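Local coordinates for protein myosin-17 (Arabidopsis thaliana, PDB 7KFL) that probably links its myosin motor to cargo as the globular tail (cargo-binding domain) of the plant class XI myosin XI-K, at residues A[59-64]-A[157-162]; A[65-68]-A[72-75]; A[321-326]-A[330-335]; A[338-343]-A[355-360]. All blocks are in the same frame, centred on the assembly; numbering follows the deposited sequence.

Contact 1 of 4, residues A[59-64]-A[157-162]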
# COMPACT_ATOMS: atom_id res chain seq x y z
N GLN A 59 -8.22 -20.50 10.95
CA GLN A 59 -9.70 -20.39 10.86
C GLN A 59 -10.18 -19.18 11.66
O GLN A 59 -11.07 -18.45 11.17
CB GLN A 59 -10.37 -21.67 11.35
CG GLN A 59 -10.28 -22.82 10.35
CD GLN A 59 -10.56 -24.17 10.97
OE1 GLN A 59 -10.95 -24.27 12.14
NE2 GLN A 59 -10.38 -25.22 10.19
N THR A 60 -9.61 -18.96 12.85
CA THR A 60 -9.94 -17.85 13.77
C THR A 60 -9.66 -16.51 13.07
O THR A 60 -10.58 -15.67 13.01
CB THR A 60 -9.19 -17.99 15.10
OG1 THR A 60 -9.54 -19.25 15.66
CG2 THR A 60 -9.49 -16.89 16.09
N ILE A 61 -8.44 -16.34 12.55
CA ILE A 61 -8.01 -15.10 11.82
C ILE A 61 -8.91 -14.92 10.60
O ILE A 61 -9.37 -13.79 10.37
CB ILE A 61 -6.52 -15.17 11.43
CG1 ILE A 61 -5.60 -15.29 12.65
CG2 ILE A 61 -6.14 -13.97 10.57
CD1 ILE A 61 -4.19 -15.75 12.33
N ALA A 62 -9.15 -15.99 9.84
CA ALA A 62 -10.00 -16.00 8.63
C ALA A 62 -11.41 -15.53 8.97
O ALA A 62 -11.95 -14.70 8.22
CB ALA A 62 -10.01 -17.38 8.02
N THR A 63 -11.99 -16.01 10.08
CA THR A 63 -13.38 -15.70 10.51
C THR A 63 -13.46 -14.26 11.03
O THR A 63 -14.55 -13.66 10.93
CB THR A 63 -13.88 -16.68 11.57
OG1 THR A 63 -13.37 -17.98 11.28
CG2 THR A 63 -15.39 -16.74 11.65
N ALA A 64 -12.35 -13.73 11.55
CA ALA A 64 -12.26 -12.38 12.17
C ALA A 64 -12.27 -11.29 11.09
O ALA A 64 -12.98 -10.29 11.29
CB ALA A 64 -11.03 -12.29 13.04
N GLN A 157 3.54 -21.05 5.97
CA GLN A 157 3.13 -20.79 4.57
C GLN A 157 1.70 -20.24 4.54
O GLN A 157 1.47 -19.24 3.83
CB GLN A 157 3.27 -22.08 3.76
CG GLN A 157 2.63 -22.03 2.38
CD GLN A 157 2.88 -23.32 1.63
OE1 GLN A 157 4.00 -23.82 1.57
NE2 GLN A 157 1.82 -23.88 1.06
N GLN A 158 0.77 -20.85 5.28
CA GLN A 158 -0.65 -20.42 5.37
C GLN A 158 -0.74 -19.04 6.05
O GLN A 158 -1.52 -18.20 5.56
CB GLN A 158 -1.50 -21.46 6.11
CG GLN A 158 -1.87 -22.66 5.24
CD GLN A 158 -2.75 -23.65 5.96
OE1 GLN A 158 -3.17 -23.45 7.10
NE2 GLN A 158 -3.05 -24.75 5.29
N LEU A 159 0.03 -18.82 7.12
CA LEU A 159 0.03 -17.53 7.87
C LEU A 159 0.63 -16.42 7.00
O LEU A 159 0.09 -15.29 7.04
CB LEU A 159 0.81 -17.69 9.18
CG LEU A 159 0.76 -16.49 10.12
CD1 LEU A 159 -0.67 -16.14 10.51
CD2 LEU A 159 1.59 -16.74 11.37
N THR A 160 1.70 -16.72 6.26
CA THR A 160 2.32 -15.82 5.25
C THR A 160 1.23 -15.36 4.27
O THR A 160 1.09 -14.14 4.06
CB THR A 160 3.50 -16.49 4.54
OG1 THR A 160 4.54 -16.68 5.50
CG2 THR A 160 4.04 -15.70 3.37
N ALA A 161 0.49 -16.31 3.70
CA ALA A 161 -0.59 -16.07 2.71
C ALA A 161 -1.65 -15.14 3.31
O ALA A 161 -2.18 -14.29 2.57
CB ALA A 161 -1.19 -17.37 2.24
N PHE A 162 -1.95 -15.28 4.61
CA PHE A 162 -2.99 -14.47 5.30
C PHE A 162 -2.47 -13.06 5.59
O PHE A 162 -3.27 -12.11 5.50
CB PHE A 162 -3.51 -15.20 6.55
CG PHE A 162 -4.81 -15.91 6.30
CD1 PHE A 162 -4.83 -17.20 5.78
CD2 PHE A 162 -6.02 -15.27 6.52
CE1 PHE A 162 -6.03 -17.84 5.52
CE2 PHE A 162 -7.22 -15.92 6.26
CZ PHE A 162 -7.22 -17.20 5.76

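Contact 2 of 4, residues A[65-68]-A[72-75]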
# COMPACT_ATOMS: atom_id res chain seq x y z
N ILE A 65 -11.50 -11.46 10.01
CA ILE A 65 -11.26 -10.40 8.98
C ILE A 65 -12.40 -10.38 7.95
O ILE A 65 -12.60 -9.31 7.34
CB ILE A 65 -9.88 -10.56 8.30
CG1 ILE A 65 -9.83 -11.78 7.37
CG2 ILE A 65 -8.77 -10.58 9.34
CD1 ILE A 65 -8.50 -11.97 6.67
N GLU A 66 -13.12 -11.49 7.77
CA GLU A 66 -14.12 -11.66 6.69
C GLU A 66 -15.50 -11.20 7.19
O GLU A 66 -16.48 -11.96 7.03
CB GLU A 66 -14.10 -13.11 6.18
CG GLU A 66 -14.33 -13.24 4.68
CD GLU A 66 -13.31 -12.52 3.81
OE1 GLU A 66 -13.72 -11.62 3.05
OE2 GLU A 66 -12.11 -12.86 3.89
N VAL A 67 -15.57 -9.99 7.74
CA VAL A 67 -16.82 -9.34 8.26
C VAL A 67 -16.90 -7.93 7.68
O VAL A 67 -15.90 -7.39 7.21
CB VAL A 67 -16.84 -9.31 9.81
CG1 VAL A 67 -17.14 -10.69 10.39
CG2 VAL A 67 -15.56 -8.75 10.40
N PRO A 68 -18.09 -7.28 7.67
CA PRO A 68 -18.24 -5.94 7.11
C PRO A 68 -17.60 -4.87 8.02
O PRO A 68 -17.74 -4.97 9.22
CB PRO A 68 -19.76 -5.75 7.03
CG PRO A 68 -20.28 -6.59 8.18
CD PRO A 68 -19.37 -7.80 8.20
N GLU A 72 -10.49 -2.28 11.59
CA GLU A 72 -9.90 -2.39 12.95
C GLU A 72 -9.34 -3.81 13.14
O GLU A 72 -8.19 -3.93 13.61
CB GLU A 72 -10.94 -2.05 14.02
CG GLU A 72 -11.44 -0.62 13.95
CD GLU A 72 -12.37 -0.22 15.08
OE1 GLU A 72 -12.10 -0.60 16.24
OE2 GLU A 72 -13.38 0.47 14.80
N VAL A 73 -10.13 -4.83 12.79
CA VAL A 73 -9.76 -6.27 12.93
C VAL A 73 -8.62 -6.62 11.95
O VAL A 73 -7.81 -7.50 12.29
CB VAL A 73 -10.98 -7.19 12.75
CG1 VAL A 73 -11.56 -7.14 11.35
CG2 VAL A 73 -10.68 -8.63 13.15
N LEU A 74 -8.57 -5.96 10.78
CA LEU A 74 -7.50 -6.16 9.76
C LEU A 74 -6.18 -5.58 10.25
O LEU A 74 -5.16 -6.28 10.16
CB LEU A 74 -7.91 -5.52 8.43
CG LEU A 74 -8.79 -6.38 7.52
CD1 LEU A 74 -9.41 -5.53 6.42
CD2 LEU A 74 -8.00 -7.53 6.92
N ALA A 75 -6.19 -4.33 10.73
CA ALA A 75 -5.01 -3.62 11.28
C ALA A 75 -4.45 -4.42 12.47
O ALA A 75 -3.21 -4.55 12.57
CB ALA A 75 -5.40 -2.22 11.69

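Contact 3 of 4, residues A[321-326]-A[330-335]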
# COMPACT_ATOMS: atom_id res chain seq x y z
N GLU A 321 14.74 20.59 -23.54
CA GLU A 321 14.35 21.22 -22.24
C GLU A 321 13.20 20.42 -21.62
O GLU A 321 13.32 20.03 -20.44
CB GLU A 321 13.93 22.68 -22.43
CG GLU A 321 15.10 23.64 -22.60
CD GLU A 321 14.69 25.05 -22.96
OE1 GLU A 321 13.65 25.52 -22.44
OE2 GLU A 321 15.40 25.68 -23.77
N ILE A 322 12.14 20.18 -22.40
CA ILE A 322 10.88 19.52 -21.94
C ILE A 322 11.20 18.11 -21.44
O ILE A 322 10.73 17.76 -20.34
CB ILE A 322 9.83 19.50 -23.08
CG1 ILE A 322 9.41 20.91 -23.50
CG2 ILE A 322 8.62 18.66 -22.69
CD1 ILE A 322 8.86 21.00 -24.90
N THR A 323 11.99 17.34 -22.20
CA THR A 323 12.20 15.88 -22.00
C THR A 323 13.25 15.59 -20.92
O THR A 323 13.30 14.43 -20.47
CB THR A 323 12.61 15.17 -23.30
OG1 THR A 323 13.76 15.84 -23.83
CG2 THR A 323 11.50 15.15 -24.33
N ARG A 324 14.07 16.58 -20.52
CA ARG A 324 15.26 16.34 -19.64
C ARG A 324 15.34 17.34 -18.48
O ARG A 324 16.01 16.99 -17.49
CB ARG A 324 16.53 16.34 -20.49
CG ARG A 324 16.79 15.01 -21.20
CD ARG A 324 17.47 15.15 -22.55
NE ARG A 324 17.51 13.88 -23.26
CZ ARG A 324 17.98 13.70 -24.49
NH1 ARG A 324 18.47 14.73 -25.18
NH2 ARG A 324 17.97 12.50 -25.04
N GLU A 325 14.70 18.51 -18.57
CA GLU A 325 14.72 19.53 -17.48
C GLU A 325 13.35 19.58 -16.78
O GLU A 325 13.33 19.90 -15.58
CB GLU A 325 15.19 20.89 -18.03
CG GLU A 325 14.14 21.99 -18.03
CD GLU A 325 14.60 23.32 -18.61
OE1 GLU A 325 15.80 23.44 -18.93
OE2 GLU A 325 13.76 24.24 -18.73
N LEU A 326 12.26 19.25 -17.48
CA LEU A 326 10.86 19.40 -16.97
C LEU A 326 10.22 18.04 -16.70
O LEU A 326 9.72 17.85 -15.57
CB LEU A 326 10.03 20.20 -17.99
CG LEU A 326 10.10 21.72 -17.84
CD1 LEU A 326 9.50 22.41 -19.06
CD2 LEU A 326 9.39 22.18 -16.57
N LEU A 330 8.46 11.15 -18.13
CA LEU A 330 7.40 11.00 -19.16
C LEU A 330 8.01 10.48 -20.47
O LEU A 330 9.11 10.95 -20.83
CB LEU A 330 6.68 12.34 -19.39
CG LEU A 330 5.44 12.58 -18.54
CD1 LEU A 330 5.81 12.74 -17.07
CD2 LEU A 330 4.67 13.79 -19.03
N SER A 331 7.31 9.56 -21.14
CA SER A 331 7.66 9.04 -22.48
C SER A 331 7.28 10.07 -23.55
O SER A 331 6.47 10.97 -23.24
CB SER A 331 6.98 7.72 -22.74
OG SER A 331 5.60 7.91 -23.01
N ILE A 332 7.82 9.92 -24.76
CA ILE A 332 7.52 10.80 -25.93
C ILE A 332 6.03 10.69 -26.26
O ILE A 332 5.40 11.73 -26.52
CB ILE A 332 8.41 10.45 -27.14
CG1 ILE A 332 9.89 10.75 -26.87
CG2 ILE A 332 7.91 11.14 -28.40
CD1 ILE A 332 10.22 12.23 -26.72
N GLN A 333 5.48 9.47 -26.25
CA GLN A 333 4.06 9.19 -26.63
C GLN A 333 3.12 9.90 -25.64
O GLN A 333 2.03 10.34 -26.08
CB GLN A 333 3.76 7.69 -26.67
CG GLN A 333 2.85 7.29 -27.83
CD GLN A 333 1.70 6.40 -27.42
OE1 GLN A 333 1.90 5.29 -26.93
NE2 GLN A 333 0.49 6.87 -27.64
N GLN A 334 3.52 10.02 -24.37
CA GLN A 334 2.76 10.71 -23.30
C GLN A 334 2.79 12.22 -23.55
O GLN A 334 1.70 12.83 -23.59
CB GLN A 334 3.33 10.39 -21.92
CG GLN A 334 3.01 8.98 -21.43
CD GLN A 334 3.87 8.55 -20.27
OE1 GLN A 334 4.84 9.22 -19.91
NE2 GLN A 334 3.52 7.43 -19.67
N LEU A 335 3.99 12.80 -23.70
CA LEU A 335 4.21 14.25 -23.96
C LEU A 335 3.39 14.69 -25.18
O LEU A 335 2.73 15.74 -25.08
CB LEU A 335 5.70 14.51 -24.19
CG LEU A 335 6.58 14.43 -22.95
CD1 LEU A 335 8.05 14.49 -23.33
CD2 LEU A 335 6.25 15.54 -21.96

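Contact 4 of 4, residues A[338-343]-A[355-360]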
# COMPACT_ATOMS: atom_id res chain seq x y z
N ILE A 338 -0.36 15.00 -24.42
CA ILE A 338 -0.52 16.19 -23.53
C ILE A 338 -0.33 17.46 -24.36
O ILE A 338 -1.16 18.38 -24.23
CB ILE A 338 0.46 16.12 -22.33
CG1 ILE A 338 0.10 14.97 -21.38
CG2 ILE A 338 0.52 17.45 -21.59
CD1 ILE A 338 1.18 14.64 -20.37
N SER A 339 0.71 17.51 -25.20
CA SER A 339 1.10 18.67 -26.04
C SER A 339 0.02 18.98 -27.09
O SER A 339 -0.25 20.17 -27.31
CB SER A 339 2.44 18.44 -26.70
OG SER A 339 3.48 18.38 -25.72
N THR A 340 -0.55 17.95 -27.72
CA THR A 340 -1.50 18.08 -28.87
C THR A 340 -2.93 18.30 -28.36
O THR A 340 -3.74 18.86 -29.13
CB THR A 340 -1.43 16.86 -29.79
OG1 THR A 340 -1.64 15.69 -29.00
CG2 THR A 340 -0.12 16.76 -30.53
N MET A 341 -3.25 17.87 -27.14
CA MET A 341 -4.61 17.96 -26.54
C MET A 341 -4.72 19.20 -25.64
O MET A 341 -5.87 19.56 -25.29
CB MET A 341 -4.91 16.70 -25.72
CG MET A 341 -6.38 16.34 -25.67
SD MET A 341 -6.66 14.65 -25.11
CE MET A 341 -6.07 14.76 -23.42
N TYR A 342 -3.59 19.83 -25.30
CA TYR A 342 -3.49 21.04 -24.45
C TYR A 342 -4.37 22.16 -25.02
O TYR A 342 -4.35 22.38 -26.25
CB TYR A 342 -2.04 21.51 -24.33
CG TYR A 342 -1.85 22.76 -23.51
CD1 TYR A 342 -1.80 22.70 -22.13
CD2 TYR A 342 -1.73 24.00 -24.11
CE1 TYR A 342 -1.62 23.84 -21.36
CE2 TYR A 342 -1.55 25.15 -23.36
CZ TYR A 342 -1.50 25.07 -21.98
OH TYR A 342 -1.32 26.20 -21.23
N TRP A 343 -5.10 22.86 -24.15
CA TRP A 343 -5.95 24.03 -24.47
C TRP A 343 -5.98 24.97 -23.26
O TRP A 343 -5.49 24.57 -22.20
CB TRP A 343 -7.36 23.59 -24.89
CG TRP A 343 -8.14 22.96 -23.77
CD1 TRP A 343 -7.91 21.74 -23.20
CD2 TRP A 343 -9.27 23.52 -23.08
NE1 TRP A 343 -8.81 21.51 -22.20
CE2 TRP A 343 -9.66 22.58 -22.10
CE3 TRP A 343 -9.99 24.72 -23.19
CZ2 TRP A 343 -10.74 22.80 -21.25
CZ3 TRP A 343 -11.05 24.94 -22.34
CH2 TRP A 343 -11.42 23.99 -21.38
N ASP A 355 7.39 22.81 -34.52
CA ASP A 355 8.73 22.20 -34.75
C ASP A 355 9.00 21.14 -33.67
O ASP A 355 9.59 20.10 -34.01
CB ASP A 355 9.83 23.27 -34.77
CG ASP A 355 9.92 24.03 -36.08
OD1 ASP A 355 10.33 23.43 -37.08
OD2 ASP A 355 9.56 25.23 -36.08
N VAL A 356 8.59 21.41 -32.42
CA VAL A 356 8.74 20.47 -31.27
C VAL A 356 7.78 19.28 -31.47
O VAL A 356 8.23 18.14 -31.24
CB VAL A 356 8.50 21.18 -29.91
CG1 VAL A 356 8.43 20.20 -28.75
CG2 VAL A 356 9.56 22.24 -29.64
N ILE A 357 6.53 19.54 -31.87
CA ILE A 357 5.50 18.50 -32.14
C ILE A 357 5.93 17.64 -33.34
O ILE A 357 5.62 16.44 -33.34
CB ILE A 357 4.10 19.13 -32.35
CG1 ILE A 357 3.57 19.73 -31.05
CG2 ILE A 357 3.12 18.12 -32.94
CD1 ILE A 357 2.29 20.54 -31.21
N ALA A 358 6.63 18.24 -34.31
CA ALA A 358 7.19 17.55 -35.50
C ALA A 358 8.25 16.54 -35.05
O ALA A 358 8.22 15.40 -35.55
CB ALA A 358 7.75 18.56 -36.47
N ASN A 359 9.15 16.95 -34.15
CA ASN A 359 10.28 16.13 -33.63
C ASN A 359 9.76 15.01 -32.73
O ASN A 359 10.48 13.99 -32.59
CB ASN A 359 11.31 16.98 -32.88
CG ASN A 359 12.02 17.99 -33.76
OD1 ASN A 359 12.00 17.88 -34.98
ND2 ASN A 359 12.66 18.97 -33.14
N MET A 360 8.59 15.18 -32.11
CA MET A 360 7.92 14.15 -31.27
C MET A 360 7.35 13.05 -32.17
O MET A 360 7.50 11.86 -31.81
CB MET A 360 6.78 14.75 -30.44
CG MET A 360 7.25 15.49 -29.20
SD MET A 360 5.87 16.11 -28.21
CE MET A 360 6.75 17.06 -26.97

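Contact 1 of 4, residues A[59-64]-A[157-162]
Phe162 reaches across to Ala62 and Ile61, bridging two helix segments that run side by side in nearly the same direction, 14° apart, with axes 11.3 Å from one another. At that spacing Phe162 has to span most of the gap, reaching as far as Ala62 CA. Followed outward from CB, the phenylalanine leaves its helix pointing at helix 53-65. Its chi1 of -99° departs clearly from a staggered value, and Gln158 O of its own helix lies in the ring plane at the edge. CD2, on one flank of the ring, passes Ile61 CG2 at 4.3 Å. Beyond it, CE2 comes within 3.7 Å of Ala62 CA, and CZ at the tip lies 3.6 Å from Ala62 CB, the Ala62 methyl and Ile61 CG2 both approaching the ring obliquely. The small methyl of Ala62 lets the ring come this close to the helix surface. Phe162 also packs on Ile58 and Ile65 of helix 53-65, about a turn before and after Ala62. An alanine in place of Phe162 is likely to leave the methyl of Ala62 and Ile61 CG2 without their main partner from this helix and to open a gap between the two segments. One turn back, Leu159 adds a second apolar touch. With its CG anti to the backbone N (chi1 -174°), it presents CD1 to Ile61 CD1 at 4.0 Å, and the two side chains cross at about a right angle. Leu84 of helix 71-89 also covers Leu159. Near-parallel packing of this kind, apolar between these segments, belongs to the helical-bundle architecture of the myosin globular tail.

Contact 2 of 4, residues A[65-68]-A[72-75]
Ile65, which packs on Leu74 and Val73, sits at the very point where helix 53-65 gives way to an inverse gamma turn centred on Glu66. The turn is closed by a weak bond of 3.1 Å from Val67 N to Ile65 O, an oxygen that also accepts from Asn70 ND2. Breaking the helix in this way directs the chain toward the next helix almost at once, and the side chains around the break fold onto its first turns. Ile65 meets Leu74 through its branch point and methyl rather than its tip: Leu74 CD2 stands 3.8 Å from Ile65 CB and 4.0 Å from Ile65 CG2. The two side chains meet at about a right angle. Val73 comes in beside them. Its CG1 takes the crowded position between the backbone N and the carbonyl carbon (chi1 66°), and there it lies against the main chain of the other segment, 4.0 Å from Ile65 CA. The same methyl has a looser neighbour in Val67 CG2, at 4.4 Å, on the more exposed side of the contact. Away from the solvent, Ile166 of helix 150-186 touches both Ile65 and Leu74, while Ile170 and Asn173 continue that cover over the leucine. Apolar residues thus clasp a tight helix-loop-helix connection, of the kind that joins successive helices in an all-helical bundle.

Contact 3 of 4, residues A[321-326]-A[330-335]
Thr323 OG1 is held within its own helix, bonded to Leu319 O and more weakly to Asp320 O, which leaves the methyl of the same side chain to serve the contact. With OG1 lying between the backbone N and the carbonyl carbon (chi1 55°), CG2 falls beside the N and is met by two partners at once. Leu335 CD1 comes to 3.7 Å, the side chains crossing at about a right angle. Ile332 CD1 stands 4.0 Å away, and here the two cross obliquely. Ile322, one residue earlier, takes up the other branch of the leucine: its CG2 is 4.0 Å from Leu335 CD2, and the two chains slide past each other in opposite directions. The fork of Leu335 is therefore divided between neighbouring residues of the preceding helix. Both segments lie in the DIL domain, the sequence family found in the globular tails of class V and XI myosins, and the joint between helices 319-326 and 332-341 is a short one. The first helix ends in a wider pi-type turn at 322-326. The second starts with a capping box. In it, Ser331 N donates to Gln334 OE1 over 2.8 Å with an N-H...O angle of 157°, the donor sitting above the carbonyl plane of the amide rather than on a lone pair. In return, Gln334 N donates to Ser331 OG at 3.3 Å. Both capping side chains have second partners in the chain beyond helix 354-369: Ser331 OG bonds Ser375 O, and Gln334 NE2 bonds Phe376 O.

Contact 4 of 4, residues A[338-343]-A[355-360]
Ser339 and Met360 bring together two consecutive helices, 332-341 and 354-369, at one end of the elongated, mainly helical tail, the first of them in the DIL domain. Ser339 points its CB at the second helix, but its hydroxyl is already engaged: with OG beside the backbone N (chi1 -66°), it bonds Leu335 O one turn back in its own helix. Met360 therefore meets an oxygen whose proton is spent, and the touch is one of van der Waals packing. Ser339 O, for its part, takes a hydrogen bond with Ser351 OG from the connection between the helices, and Phe308 and Val352 pack around the serine side chain. Thr340 follows, at the exposed border. Its hydroxyl is held by Tyr336 O and Arg337 O, so that it faces the contact with carbon only: CG2 stands 4.3 Å from Ile357 CG2, a rather loose approach. At Tyr342 the helix has ended. On the opposing helix, Met360 reaches in with its chain extended beyond CG (chi3 -174°). Its terminal methyl, CE, comes to 3.7 Å from Ser339 OG, with SD a little farther from the same oxygen, at 4.1 Å.

Overall arrangement
The four contacts form two pairs at opposite sides of the chain's centre. Contacts 1 and 2, centres 12 Å apart, meet at the end of helix 53-65 and touch where Ile65 meets Phe162; contact 2 falls between the two segments of contact 1 in sequence, so a local turn sits within a longer-range closure by helix 150-186. Contacts 3 and 4 come later along the chain, with centres 11 Å apart. Both use helix 332-341, and Met360 and Val356 of helix 354-369 reach back to contact 3. Between the pairs, centres lie 44 to 52 Å apart without touching. An elongated tail thus carries separate helical packing regions on either side of its centre, the later pair farther out.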